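Hydrolase (Thermococcus thioreducens, PDB 6IAH) is a magnesium-binding phosphatase of the haloacid dehalogenase (HAD) superfamily with diverse substrate specificity, possibly including phosphoglycolate. Local coordinates at residues Ile3-Asp6 with Val10-Asp13; Pro41-Glu46 with Glu74-Phe79; Val59-Ile64 with Gly83-Val88; Lys142-Gly147 with Glu234-Gly239. All coordinates share one frame; numbering follows the deposited sequence.

Interaction 1 (Ile3-Asp6 with Val10-Asp13); sequences IVFD and VLID. With MG (magnesium ion), chain B.
The Phe5 ring carries Leu11 CD2 over one face, 3.7 Å above its plane and displaced toward the rim, a CH-pi contact whose carbon lies 4.1 Å from the ring centroid. Val10 CG1 approaches the same ring obliquely, at 4.5 Å from Phe5 CD1. The two branches of Leu11 share the work: CD2 covers the ring while CD1 rests 3.8 Å from Phe5 CB. The two oxygens of the Asp6 carboxylate, the other flat group, have different tasks. OD2 binds the magnesium at 1.9 Å, alongside three waters, the backbone O of Asp8 and Asp199 OD1, while Asp6 OD1 forms a salt bridge with Lys179 and takes a weak bond from a magnesium-bound water. Asp6 CG stands anti to the backbone N (chi1 -178°), which carries the carboxylate to the metal; Asp6 CB itself lies 3.9 Å from Val10 CG2. The carbonyl O of Asp6 is buried without a polar partner, 3.4 Å from Val10 CB and 3.5 Å from Leu11 CG. An alanine at Leu11 is likely to uncover that ring face and open a gap beside this carbonyl. Asp6, Asp8 and Val10 fit the DxDx(T/V) signature of HAD enzymes just past the end of strand 2-5. Ile197 of strand 194-198 touches both Phe5 and Val10, Val229 and Leu233 of helix 229-239 pack on Phe5, and Ile164 of helix 154-164 meets Leu11.

Interaction 2 (Pro41-Glu46 with Glu74-Phe79); sequences PEWVRE and ELVEEF
Trp43 and Val76 mark the closest approach of two helical segments that run in broadly the same direction, their CA atoms 6.5 Å apart. Val76 is the central side chain, and its two methyls go to different partners. CG1, anti to its own backbone N (chi1 170°), meets the aliphatic part of Glu46, at 3.6 Å from Glu46 CG and slightly farther from CB. CG2 turns to the root of the tryptophan side chain and lies 4.1 Å from Trp43 CB, with the indole atoms CG and CD1 at similar range. It reaches the indole obliquely, and the two side chains cross at about a right angle. The indole is also held by a hydrogen bond, Trp43 NE1 donating to Glu73 OE1 just before the second segment.

Glu46 bends at chi2 (57°), so that its methylenes stay against Val76 while the carboxylate leaves the apolar patch. There OE2 pairs with Arg49 and takes a hydrogen bond of 2.8 Å from a water. That water also donates weakly to Glu77 OE1, bridging two acidic groups whose oxygens OE2 of Glu46 and OE1 of Glu77 are 5.8 Å apart; the arginine and the water probably ease their mutual repulsion. Leu63 of helix 56-68 also touches Trp43. Lys50, later in the first helix, donates to the carbonyls of Val76 and Phe79, adding a polar tie near the end of the second. Such side-by-side helices, inserted after the first core strand, are consistent with a helical cap of the C1 type found in HAD phosphatases.

Interaction 3 (Val59-Ile64 with Gly83-Val88); sequences VSEALI and GTIEWV
Glu61 and Ala62 of helix 56-68 receive Ile85 and Val88 of helix 85-92, a helix-to-helix contact inside what is probably the helical cap of this HAD fold. Along the first segment, Glu61 comes first: its chain is extended, with CG anti to the backbone N (chi1 -176°), and it lies across Ile85 at about a right angle. Ile85 CG1 sits 3.6 Å from Glu61 OE1 and 3.7 Å from Glu61 CD, so the aliphatic branch lies against the carboxylate rather than bonding to it. This buried acid is satisfied elsewhere, its OE2 forming a salt bridge with Arg89 and accepting from the backbone N of Val96. A leucine in its place would probably leave Arg89 without its countercharge and the Val96 N-H without its acceptor.

Next comes Ala62, whose small CB lets both partners in: Ile85 CD1 and Val88 CG2 each stand 4.0 Å from it. Bending of the Ile85 chain at chi2 (54°) also brings CD1 to 3.7 Å from the Ala62 backbone N. Phe53 touches Ala62 as well, and Val88 packs farther along helix 56-68 on Leu65 and Phe66, while Ile101 of helix 100-110 reaches Glu61. Just ahead of Ile85, Thr84 caps the second helix, its OG1 accepting from Glu86 N at 3.2 Å with an N-H...O angle of 141°.

Interaction 4 (Lys142-Gly147 with Glu234-Gly239); sequences KHFKLG and ENALEG
Phe144 brings the rim of its ring up to the helix 229-239, with its foremost atoms CZ and CE2 making the contact. CZ is 3.6 Å from the carbonyl oxygen of Ala236 and 4.1 Å from that residue's CB. The oxygen lies at the ring edge, close to its plane, where the slightly positive aromatic hydrogens would favour it. Leu237 CD2 also meets the edge, 4.2 Å from Phe144 CE2, the two side chains slanting across one another. No hydrogen bond joins the segments, so the meeting is apolar apart from that carbonyl.

The ring is put there by its first torsion (chi1 -61°), which sets CG anti to the carbonyl carbon. On the helical side, Gly239 N bonds back to Asn235 O at 2.9 Å and Glu238 N to Glu234 O. Farther out, Glu234 pairs with Arg133, and Arg139 of helix 134-141 touches Leu237. Phe144 lies just before strand 145-149, whose neighbour in the parallel sheet of the Rossmann-like HAD core is strand 2-5. Met1 and Ile3 pack on Phe144, so that it fills the junction between the beginnings of these strands and the C-terminal helix.

From the N terminus, interaction 1 closes a turn of only three residues between strand 2-5 and the segment after it, at the magnesium site. The chain then enters the helical region, where interactions 2 and 3 cross: their segments alternate along the sequence, and helices 41-50, 56-68, 72-78 and 85-92 pack together, with Phe79 of one contact against Trp87 of the other. Back in the core, interaction 4 spans 86 residues and joins the approach to strand 145-149 to the last helix. It touches interaction 1 through strand pairing, Ile3 N to Lys145 O at 2.9 Å. The centres of interactions 1 and 2 are about 28 Å apart.

Interaction 1 (Ile3-Asp6 with Val10-Asp13)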
loop_
_atom_site.group_PDB
_atom_site.type_symbol
_atom_site.label_atom_id
_atom_site.label_comp_id
_atom_site.label_asym_id
_atom_site.label_seq_id
_atom_site.Cartn_x
_atom_site.Cartn_y
_atom_site.Cartn_z
ATOM N N ILE A 3 -10.031 -14.809 -10.664
ATOM C CA ILE A 3 -8.682 -14.563 -10.161
ATOM C C ILE A 3 -8.669 -13.068 -9.693
ATOM O O ILE A 3 -8.813 -12.149 -10.480
ATOM C CB ILE A 3 -7.612 -14.841 -11.198
ATOM C CG1 ILE A 3 -7.682 -16.306 -11.702
ATOM C CG2 ILE A 3 -6.231 -14.514 -10.665
ATOM C CD1 ILE A 3 -6.775 -16.593 -12.852
ATOM N N VAL A 4 -8.495 -12.885 -8.395
ATOM C CA VAL A 4 -8.498 -11.592 -7.733
ATOM C C VAL A 4 -7.107 -11.319 -7.219
ATOM O O VAL A 4 -6.479 -12.203 -6.638
ATOM C CB VAL A 4 -9.506 -11.533 -6.646
ATOM C CG1 VAL A 4 -9.701 -10.088 -6.166
ATOM C CG2 VAL A 4 -10.863 -12.026 -7.175
ATOM N N PHE A 5 -6.650 -10.107 -7.446
ATOM C CA PHE A 5 -5.261 -9.722 -7.100
ATOM C C PHE A 5 -5.262 -8.575 -6.068
ATOM O O PHE A 5 -6.105 -7.651 -6.068
ATOM C CB PHE A 5 -4.509 -9.176 -8.330
ATOM C CG PHE A 5 -4.612 -10.002 -9.554
ATOM C CD1 PHE A 5 -3.711 -11.034 -9.773
ATOM C CD2 PHE A 5 -5.571 -9.682 -10.553
ATOM C CE1 PHE A 5 -3.788 -11.786 -10.929
ATOM C CE2 PHE A 5 -5.651 -10.429 -11.710
ATOM C CZ PHE A 5 -4.729 -11.482 -11.909
ATOM N N ASP A 6 -4.278 -8.633 -5.193
ATOM C CA ASP A 6 -3.702 -7.449 -4.566
ATOM C C ASP A 6 -2.903 -6.711 -5.651
ATOM O O ASP A 6 -2.505 -7.309 -6.655
ATOM C CB ASP A 6 -2.773 -7.890 -3.406
ATOM C CG ASP A 6 -2.133 -6.708 -2.634
ATOM O OD1 ASP A 6 -2.781 -5.671 -2.393
ATOM O OD2 ASP A 6 -0.950 -6.853 -2.276
ATOM N N VAL A 10 2.301 -7.548 -5.699
ATOM C CA VAL A 10 1.804 -8.634 -6.543
ATOM C C VAL A 10 1.834 -8.187 -8.011
ATOM O O VAL A 10 2.583 -8.756 -8.814
ATOM C CB VAL A 10 0.368 -9.061 -6.135
ATOM C CG1 VAL A 10 -0.227 -10.021 -7.144
ATOM C CG2 VAL A 10 0.365 -9.693 -4.742
ATOM N N LEU A 11 0.988 -7.222 -8.403
ATOM C CA LEU A 11 1.032 -6.676 -9.780
ATOM C C LEU A 11 2.124 -5.632 -9.981
ATOM O O LEU A 11 2.612 -5.496 -11.099
ATOM C CB LEU A 11 -0.302 -6.073 -10.183
ATOM C CG LEU A 11 -1.488 -7.042 -10.022
ATOM C CD1 LEU A 11 -2.843 -6.377 -10.321
ATOM C CD2 LEU A 11 -1.340 -8.296 -10.867
ATOM N N ILE A 12 2.403 -4.836 -8.940
ATOM C CA ILE A 12 3.318 -3.680 -9.011
ATOM C C ILE A 12 4.336 -3.770 -7.885
ATOM O O ILE A 12 3.967 -4.029 -6.701
ATOM C CB ILE A 12 2.540 -2.348 -8.873
ATOM C CG1 ILE A 12 1.678 -2.141 -10.133
ATOM C CG2 ILE A 12 3.485 -1.162 -8.752
ATOM C CD1 ILE A 12 0.709 -0.983 -10.049
ATOM N N ASP A 13 5.606 -3.560 -8.240
ATOM C CA ASP A 13 6.684 -3.432 -7.257
ATOM C C ASP A 13 6.704 -1.949 -6.923
ATOM O O ASP A 13 7.053 -1.117 -7.800
ATOM C CB ASP A 13 8.009 -3.846 -7.872
ATOM C CG ASP A 13 9.208 -3.654 -6.951
ATOM O OD1 ASP A 13 9.169 -3.072 -5.856
ATOM O OD2 ASP A 13 10.274 -4.119 -7.385
HETATM MG MG MG B . 0.399 -6.182 -1.093
HETATM O O HOH W 1 -0.515 -4.421 -0.844
HETATM O O HOH W 2 2.041 -5.511 -0.185
HETATM O O HOH W 3 -0.578 -7.007 0.585
#

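Interaction 2 (Pro41-Glu46 with Glu74-Phe79)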
loop_
_atom_site.group_PDB
_atom_site.type_symbol
_atom_site.label_atom_id
_atom_site.label_comp_id
_atom_site.label_asym_id
_atom_site.label_seq_id
_atom_site.Cartn_x
_atom_site.Cartn_y
_atom_site.Cartn_z
ATOM N N PRO A 41 16.095 4.445 6.714
ATOM C CA PRO A 41 15.028 3.675 6.027
ATOM C C PRO A 41 14.338 2.660 6.939
ATOM O O PRO A 41 13.095 2.494 6.834
ATOM C CB PRO A 41 15.787 3.007 4.870
ATOM C CG PRO A 41 17.208 2.843 5.412
ATOM C CD PRO A 41 17.456 4.049 6.263
ATOM N N GLU A 42 15.110 2.018 7.827
ATOM C CA GLU A 42 14.551 1.074 8.752
ATOM C C GLU A 42 13.524 1.701 9.701
ATOM O O GLU A 42 12.630 0.988 10.125
ATOM C CB GLU A 42 15.596 0.291 9.556
ATOM C CG GLU A 42 16.418 1.092 10.564
ATOM C CD GLU A 42 17.807 1.512 10.059
ATOM O OE1 GLU A 42 17.997 1.661 8.808
ATOM O OE2 GLU A 42 18.689 1.737 10.935
ATOM N N TRP A 43 13.660 3.011 10.012
ATOM C CA TRP A 43 12.710 3.699 10.902
ATOM C C TRP A 43 11.334 3.762 10.271
ATOM O O TRP A 43 10.365 3.511 10.955
ATOM C CB TRP A 43 13.133 5.124 11.260
ATOM C CG TRP A 43 14.425 5.229 11.950
ATOM C CD1 TRP A 43 15.097 4.237 12.631
ATOM C CD2 TRP A 43 15.182 6.411 12.130
ATOM N NE1 TRP A 43 16.251 4.742 13.189
ATOM C CE2 TRP A 43 16.327 6.069 12.900
ATOM C CE3 TRP A 43 15.007 7.737 11.721
ATOM C CZ2 TRP A 43 17.295 7.005 13.248
ATOM C CZ3 TRP A 43 15.966 8.682 12.063
ATOM C CH2 TRP A 43 17.111 8.305 12.817
ATOM N N VAL A 44 11.293 4.072 8.979
ATOM C CA VAL A 44 10.039 4.123 8.227
ATOM C C VAL A 44 9.352 2.744 8.226
ATOM O O VAL A 44 8.149 2.599 8.480
ATOM C CB VAL A 44 10.270 4.572 6.766
ATOM C CG1 VAL A 44 8.945 4.562 5.983
ATOM C CG2 VAL A 44 10.877 5.977 6.683
ATOM N N ARG A 45 10.123 1.743 7.828
ATOM C CA ARG A 45 9.637 0.365 7.759
ATOM C C ARG A 45 9.158 -0.152 9.077
ATOM O O ARG A 45 8.067 -0.702 9.176
ATOM C CB ARG A 45 10.764 -0.556 7.204
ATOM C CG ARG A 45 11.039 -0.290 5.747
ATOM C CD ARG A 45 11.963 -1.323 5.143
ATOM N NE ARG A 45 13.210 -1.496 5.914
ATOM C CZ ARG A 45 14.433 -1.065 5.563
ATOM N NH1 ARG A 45 14.683 -0.413 4.431
ATOM N NH2 ARG A 45 15.446 -1.310 6.363
ATOM N N GLU A 46 9.995 -0.030 10.090
ATOM C CA GLU A 46 9.686 -0.590 11.400
ATOM C C GLU A 46 8.512 0.090 12.073
ATOM O O GLU A 46 7.715 -0.564 12.707
ATOM C CB GLU A 46 10.925 -0.490 12.288
ATOM C CG GLU A 46 10.810 -1.034 13.696
ATOM C CD GLU A 46 10.398 -2.500 13.755
ATOM O OE1 GLU A 46 10.502 -3.253 12.755
ATOM O OE2 GLU A 46 9.923 -2.875 14.831
ATOM N N GLU A 74 15.816 5.203 19.445
ATOM C CA GLU A 74 15.243 4.786 20.707
ATOM C C GLU A 74 13.707 4.855 20.664
ATOM O O GLU A 74 13.071 3.975 21.208
ATOM C CB GLU A 74 15.669 5.701 21.848
ATOM C CG GLU A 74 17.083 5.591 22.396
ATOM C CD GLU A 74 17.284 6.613 23.528
ATOM O OE1 GLU A 74 16.300 6.940 24.258
ATOM O OE2 GLU A 74 18.404 7.125 23.706
ATOM N N LEU A 75 13.142 5.907 20.045
ATOM C CA LEU A 75 11.688 6.105 20.062
ATOM C C LEU A 75 10.960 5.095 19.172
ATOM O O LEU A 75 9.871 4.644 19.515
ATOM C CB LEU A 75 11.310 7.542 19.697
ATOM C CG LEU A 75 11.601 8.553 20.780
ATOM C CD1 LEU A 75 11.621 9.968 20.258
ATOM C CD2 LEU A 75 10.621 8.406 21.938
ATOM N N VAL A 76 11.578 4.723 18.057
ATOM C CA VAL A 76 11.049 3.656 17.222
ATOM C C VAL A 76 10.970 2.364 18.054
ATOM O O VAL A 76 9.996 1.647 17.960
ATOM C CB VAL A 76 11.845 3.457 15.925
ATOM C CG1 VAL A 76 11.419 2.153 15.155
ATOM C CG2 VAL A 76 11.708 4.694 15.038
ATOM N N GLU A 77 11.975 2.111 18.884
ATOM C CA GLU A 77 12.016 0.897 19.704
ATOM C C GLU A 77 10.999 0.985 20.820
ATOM O O GLU A 77 10.365 -0.023 21.185
ATOM C CB GLU A 77 13.458 0.673 20.229
ATOM C CG GLU A 77 13.748 -0.508 21.152
ATOM C CD GLU A 77 13.190 -1.880 20.715
ATOM O OE1 GLU A 77 13.294 -2.289 19.508
ATOM O OE2 GLU A 77 12.621 -2.546 21.637
ATOM N N GLU A 78 10.828 2.168 21.385
ATOM C CA GLU A 78 9.941 2.331 22.524
ATOM C C GLU A 78 8.484 2.277 22.028
ATOM O O GLU A 78 7.609 1.886 22.766
ATOM C CB GLU A 78 10.193 3.677 23.224
ATOM C CG GLU A 78 9.113 4.065 24.235
ATOM C CD GLU A 78 9.397 5.323 25.066
ATOM O OE1 GLU A 78 10.327 6.071 24.699
ATOM O OE2 GLU A 78 8.673 5.549 26.091
ATOM N N PHE A 79 8.220 2.704 20.790
ATOM C CA PHE A 79 6.815 2.921 20.328
ATOM C C PHE A 79 6.020 1.597 20.418
ATOM O O PHE A 79 6.507 0.593 19.998
ATOM C CB PHE A 79 6.825 3.491 18.890
ATOM C CG PHE A 79 5.463 3.780 18.321
ATOM C CD1 PHE A 79 4.868 5.011 18.515
ATOM C CD2 PHE A 79 4.790 2.824 17.564
ATOM C CE1 PHE A 79 3.612 5.267 18.007
ATOM C CE2 PHE A 79 3.546 3.101 17.042
ATOM C CZ PHE A 79 2.970 4.324 17.271
HETATM O O HOH W 4 10.834 -1.964 17.313
#

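Interaction 3 (Val59-Ile64 with Gly83-Val88)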
loop_
_atom_site.group_PDB
_atom_site.type_symbol
_atom_site.label_atom_id
_atom_site.label_comp_id
_atom_site.label_asym_id
_atom_site.label_seq_id
_atom_site.Cartn_x
_atom_site.Cartn_y
_atom_site.Cartn_z
ATOM N N VAL A 59 2.573 8.451 9.694
ATOM C CA VAL A 59 3.903 7.884 9.912
ATOM C C VAL A 59 4.914 9.015 9.758
ATOM O O VAL A 59 5.811 9.098 10.572
ATOM C CB VAL A 59 4.268 6.728 8.952
ATOM C CG1 VAL A 59 5.704 6.184 9.239
ATOM C CG2 VAL A 59 3.309 5.551 9.109
ATOM N N SER A 60 4.750 9.876 8.739
ATOM C CA SER A 60 5.674 10.999 8.511
ATOM C C SER A 60 5.680 11.895 9.752
ATOM O O SER A 60 6.748 12.271 10.271
ATOM C CB SER A 60 5.288 11.795 7.255
ATOM O OG SER A 60 5.322 11.013 6.066
ATOM N N GLU A 61 4.497 12.223 10.261
ATOM C CA GLU A 61 4.387 13.037 11.460
ATOM C C GLU A 61 5.128 12.526 12.687
ATOM O O GLU A 61 5.836 13.292 13.353
ATOM C CB GLU A 61 2.886 13.287 11.827
ATOM C CG GLU A 61 2.722 14.204 13.013
ATOM C CD GLU A 61 1.188 14.383 13.351
ATOM O OE1 GLU A 61 0.383 13.935 12.560
ATOM O OE2 GLU A 61 0.849 14.947 14.392
ATOM N N ALA A 62 4.982 11.229 12.934
ATOM C CA ALA A 62 5.664 10.542 13.987
ATOM C C ALA A 62 7.185 10.697 13.795
ATOM O O ALA A 62 7.855 11.034 14.713
ATOM C CB ALA A 62 5.287 9.070 13.993
ATOM N N LEU A 63 7.658 10.472 12.591
ATOM C CA LEU A 63 9.122 10.522 12.343
ATOM C C LEU A 63 9.733 11.874 12.488
ATOM O O LEU A 63 10.919 12.007 12.882
ATOM C CB LEU A 63 9.433 9.943 10.963
ATOM C CG LEU A 63 9.266 8.427 10.890
ATOM C CD1 LEU A 63 9.229 8.021 9.460
ATOM C CD2 LEU A 63 10.363 7.668 11.654
ATOM N N ILE A 64 8.955 12.881 12.153
ATOM C CA ILE A 64 9.351 14.292 12.305
ATOM C C ILE A 64 9.580 14.631 13.768
ATOM O O ILE A 64 10.685 15.088 14.180
ATOM C CB ILE A 64 8.327 15.272 11.694
ATOM C CG1 ILE A 64 8.304 15.130 10.200
ATOM C CG2 ILE A 64 8.681 16.731 12.056
ATOM C CD1 ILE A 64 7.052 15.724 9.567
ATOM N N GLY A 83 0.361 0.981 18.299
ATOM C CA GLY A 83 0.235 2.420 18.539
ATOM C C GLY A 83 -0.202 3.236 17.316
ATOM O O GLY A 83 -0.128 2.790 16.160
ATOM N N THR A 84 -0.698 4.430 17.590
ATOM C CA THR A 84 -1.158 5.336 16.573
ATOM C C THR A 84 -0.460 6.664 16.847
ATOM O O THR A 84 0.345 6.786 17.786
ATOM C CB THR A 84 -2.699 5.555 16.671
ATOM O OG1 THR A 84 -2.985 6.343 17.841
ATOM C CG2 THR A 84 -3.422 4.194 16.705
ATOM N N ILE A 85 -0.768 7.646 16.013
ATOM C CA ILE A 85 -0.183 9.004 16.136
ATOM C C ILE A 85 -0.473 9.648 17.504
ATOM O O ILE A 85 0.303 10.484 17.996
ATOM C CB ILE A 85 -0.620 9.928 14.954
ATOM C CG1 ILE A 85 0.302 11.163 14.830
ATOM C CG2 ILE A 85 -2.100 10.404 15.082
ATOM C CD1 ILE A 85 1.806 10.809 14.726
ATOM N N GLU A 86 -1.577 9.253 18.128
ATOM C CA GLU A 86 -1.922 9.724 19.454
ATOM C C GLU A 86 -0.823 9.547 20.488
ATOM O O GLU A 86 -0.668 10.378 21.349
ATOM C CB GLU A 86 -3.224 9.034 19.926
ATOM C CG GLU A 86 -3.572 9.259 21.397
ATOM C CD GLU A 86 -4.713 8.345 21.814
ATOM O OE1 GLU A 86 -5.834 8.521 21.258
ATOM O OE2 GLU A 86 -4.462 7.437 22.649
ATOM N N TRP A 87 -0.132 8.432 20.473
ATOM C CA TRP A 87 0.960 8.220 21.420
ATOM C C TRP A 87 2.044 9.329 21.309
ATOM O O TRP A 87 2.526 9.824 22.306
ATOM C CB TRP A 87 1.577 6.843 21.213
ATOM C CG TRP A 87 2.623 6.383 22.191
ATOM C CD1 TRP A 87 2.405 5.630 23.301
ATOM C CD2 TRP A 87 4.038 6.577 22.117
ATOM N NE1 TRP A 87 3.573 5.362 23.935
ATOM C CE2 TRP A 87 4.602 5.910 23.232
ATOM C CE3 TRP A 87 4.885 7.258 21.227
ATOM C CZ2 TRP A 87 6.003 5.911 23.518
ATOM C CZ3 TRP A 87 6.299 7.254 21.496
ATOM C CH2 TRP A 87 6.831 6.539 22.600
ATOM N N VAL A 88 2.373 9.682 20.080
ATOM C CA VAL A 88 3.371 10.665 19.752
ATOM C C VAL A 88 2.926 12.053 20.151
ATOM O O VAL A 88 3.659 12.789 20.792
ATOM C CB VAL A 88 3.722 10.622 18.232
ATOM C CG1 VAL A 88 4.911 11.539 17.950
ATOM C CG2 VAL A 88 4.147 9.210 17.789
#

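Interaction 4 (Lys142-Gly147 with Glu234-Gly239)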
loop_
_atom_site.group_PDB
_atom_site.type_symbol
_atom_site.label_atom_id
_atom_site.label_comp_id
_atom_site.label_asym_id
_atom_site.label_seq_id
_atom_site.Cartn_x
_atom_site.Cartn_y
_atom_site.Cartn_z
ATOM N N LYS A 142 -9.724 -13.642 -21.077
ATOM C CA LYS A 142 -10.586 -14.417 -21.981
ATOM C C LYS A 142 -11.235 -15.666 -21.362
ATOM O O LYS A 142 -12.168 -16.218 -21.923
ATOM C CB LYS A 142 -9.817 -14.784 -23.246
ATOM C CG LYS A 142 -9.460 -13.612 -24.140
ATOM C CD LYS A 142 -8.399 -14.045 -25.133
ATOM C CE LYS A 142 -8.509 -13.355 -26.478
ATOM N NZ LYS A 142 -7.295 -13.685 -27.281
ATOM N N HIS A 143 -10.720 -16.138 -20.230
ATOM C CA HIS A 143 -11.193 -17.387 -19.595
ATOM C C HIS A 143 -11.498 -17.349 -18.141
ATOM O O HIS A 143 -12.037 -18.343 -17.607
ATOM C CB HIS A 143 -10.146 -18.473 -19.851
ATOM C CG HIS A 143 -9.873 -18.624 -21.305
ATOM N ND1 HIS A 143 -10.789 -19.218 -22.159
ATOM C CD2 HIS A 143 -8.884 -18.128 -22.088
ATOM C CE1 HIS A 143 -10.346 -19.121 -23.399
ATOM N NE2 HIS A 143 -9.184 -18.488 -23.382
ATOM N N PHE A 144 -11.164 -16.244 -17.484
ATOM C CA PHE A 144 -11.402 -16.038 -16.035
ATOM C C PHE A 144 -11.941 -14.638 -15.853
ATOM O O PHE A 144 -11.579 -13.738 -16.659
ATOM C CB PHE A 144 -10.078 -16.099 -15.293
ATOM C CG PHE A 144 -9.360 -17.420 -15.422
ATOM C CD1 PHE A 144 -9.687 -18.480 -14.571
ATOM C CD2 PHE A 144 -8.355 -17.584 -16.356
ATOM C CE1 PHE A 144 -9.023 -19.708 -14.676
ATOM C CE2 PHE A 144 -7.692 -18.812 -16.498
ATOM C CZ PHE A 144 -8.045 -19.874 -15.662
ATOM N N LYS A 145 -12.791 -14.442 -14.845
ATOM C CA LYS A 145 -13.130 -13.118 -14.341
ATOM C C LYS A 145 -11.991 -12.591 -13.485
ATOM O O LYS A 145 -11.499 -13.284 -12.585
ATOM C CB LYS A 145 -14.383 -13.160 -13.485
ATOM C CG LYS A 145 -15.640 -13.526 -14.261
ATOM C CD LYS A 145 -16.838 -12.775 -13.717
ATOM C CE LYS A 145 -16.727 -11.274 -13.952
ATOM N NZ LYS A 145 -17.948 -10.567 -13.486
ATOM N N LEU A 146 -11.560 -11.378 -13.779
ATOM C CA LEU A 146 -10.411 -10.785 -13.089
ATOM C C LEU A 146 -10.915 -9.608 -12.232
ATOM O O LEU A 146 -11.843 -8.876 -12.606
ATOM C CB LEU A 146 -9.355 -10.312 -14.062
ATOM C CG LEU A 146 -8.783 -11.281 -15.076
ATOM C CD1 LEU A 146 -7.714 -10.503 -15.871
ATOM C CD2 LEU A 146 -8.185 -12.491 -14.385
ATOM N N GLY A 147 -10.307 -9.458 -11.064
ATOM C CA GLY A 147 -10.615 -8.386 -10.184
ATOM C C GLY A 147 -9.493 -7.985 -9.313
ATOM O O GLY A 147 -8.451 -8.691 -9.264
ATOM N N GLU A 234 0.372 -18.150 -15.762
ATOM C CA GLU A 234 0.725 -19.157 -16.728
ATOM C C GLU A 234 0.262 -20.554 -16.330
ATOM O O GLU A 234 -0.288 -21.254 -17.154
ATOM C CB GLU A 234 2.236 -19.192 -16.884
ATOM C CG GLU A 234 2.723 -18.067 -17.700
ATOM C CD GLU A 234 4.238 -18.045 -17.760
ATOM O OE1 GLU A 234 4.888 -18.536 -16.807
ATOM O OE2 GLU A 234 4.735 -17.541 -18.791
ATOM N N ASN A 235 0.452 -20.933 -15.060
ATOM C CA ASN A 235 -0.064 -22.225 -14.583
ATOM C C ASN A 235 -1.567 -22.276 -14.719
ATOM O O ASN A 235 -2.100 -23.258 -15.181
ATOM C CB ASN A 235 0.296 -22.463 -13.133
ATOM C CG ASN A 235 1.780 -22.644 -12.928
ATOM O OD1 ASN A 235 2.521 -22.843 -13.868
ATOM N ND2 ASN A 235 2.211 -22.561 -11.694
ATOM N N ALA A 236 -2.244 -21.185 -14.403
ATOM C CA ALA A 236 -3.728 -21.175 -14.483
ATOM C C ALA A 236 -4.229 -21.353 -15.918
ATOM O O ALA A 236 -5.206 -22.066 -16.187
ATOM C CB ALA A 236 -4.286 -19.896 -13.904
ATOM N N LEU A 237 -3.541 -20.696 -16.846
ATOM C CA LEU A 237 -3.918 -20.745 -18.239
ATOM C C LEU A 237 -3.603 -22.120 -18.854
ATOM O O LEU A 237 -4.343 -22.613 -19.707
ATOM C CB LEU A 237 -3.153 -19.647 -19.030
ATOM C CG LEU A 237 -3.724 -18.248 -18.819
ATOM C CD1 LEU A 237 -2.695 -17.196 -19.153
ATOM C CD2 LEU A 237 -5.007 -18.089 -19.616
ATOM N N GLU A 238 -2.440 -22.640 -18.503
ATOM C CA GLU A 238 -1.967 -23.894 -19.039
ATOM C C GLU A 238 -2.609 -25.118 -18.433
ATOM O O GLU A 238 -2.573 -26.180 -19.057
ATOM C CB GLU A 238 -0.442 -23.968 -18.881
ATOM C CG GLU A 238 0.194 -22.896 -19.783
ATOM C CD GLU A 238 1.708 -22.867 -19.695
ATOM O OE1 GLU A 238 2.270 -23.564 -18.859
ATOM O OE2 GLU A 238 2.324 -22.159 -20.504
ATOM N N GLY A 239 -3.192 -25.008 -17.244
ATOM C CA GLY A 239 -3.772 -26.187 -16.613
ATOM C C GLY A 239 -4.991 -26.093 -15.734
ATOM O O GLY A 239 -5.334 -27.114 -15.138
#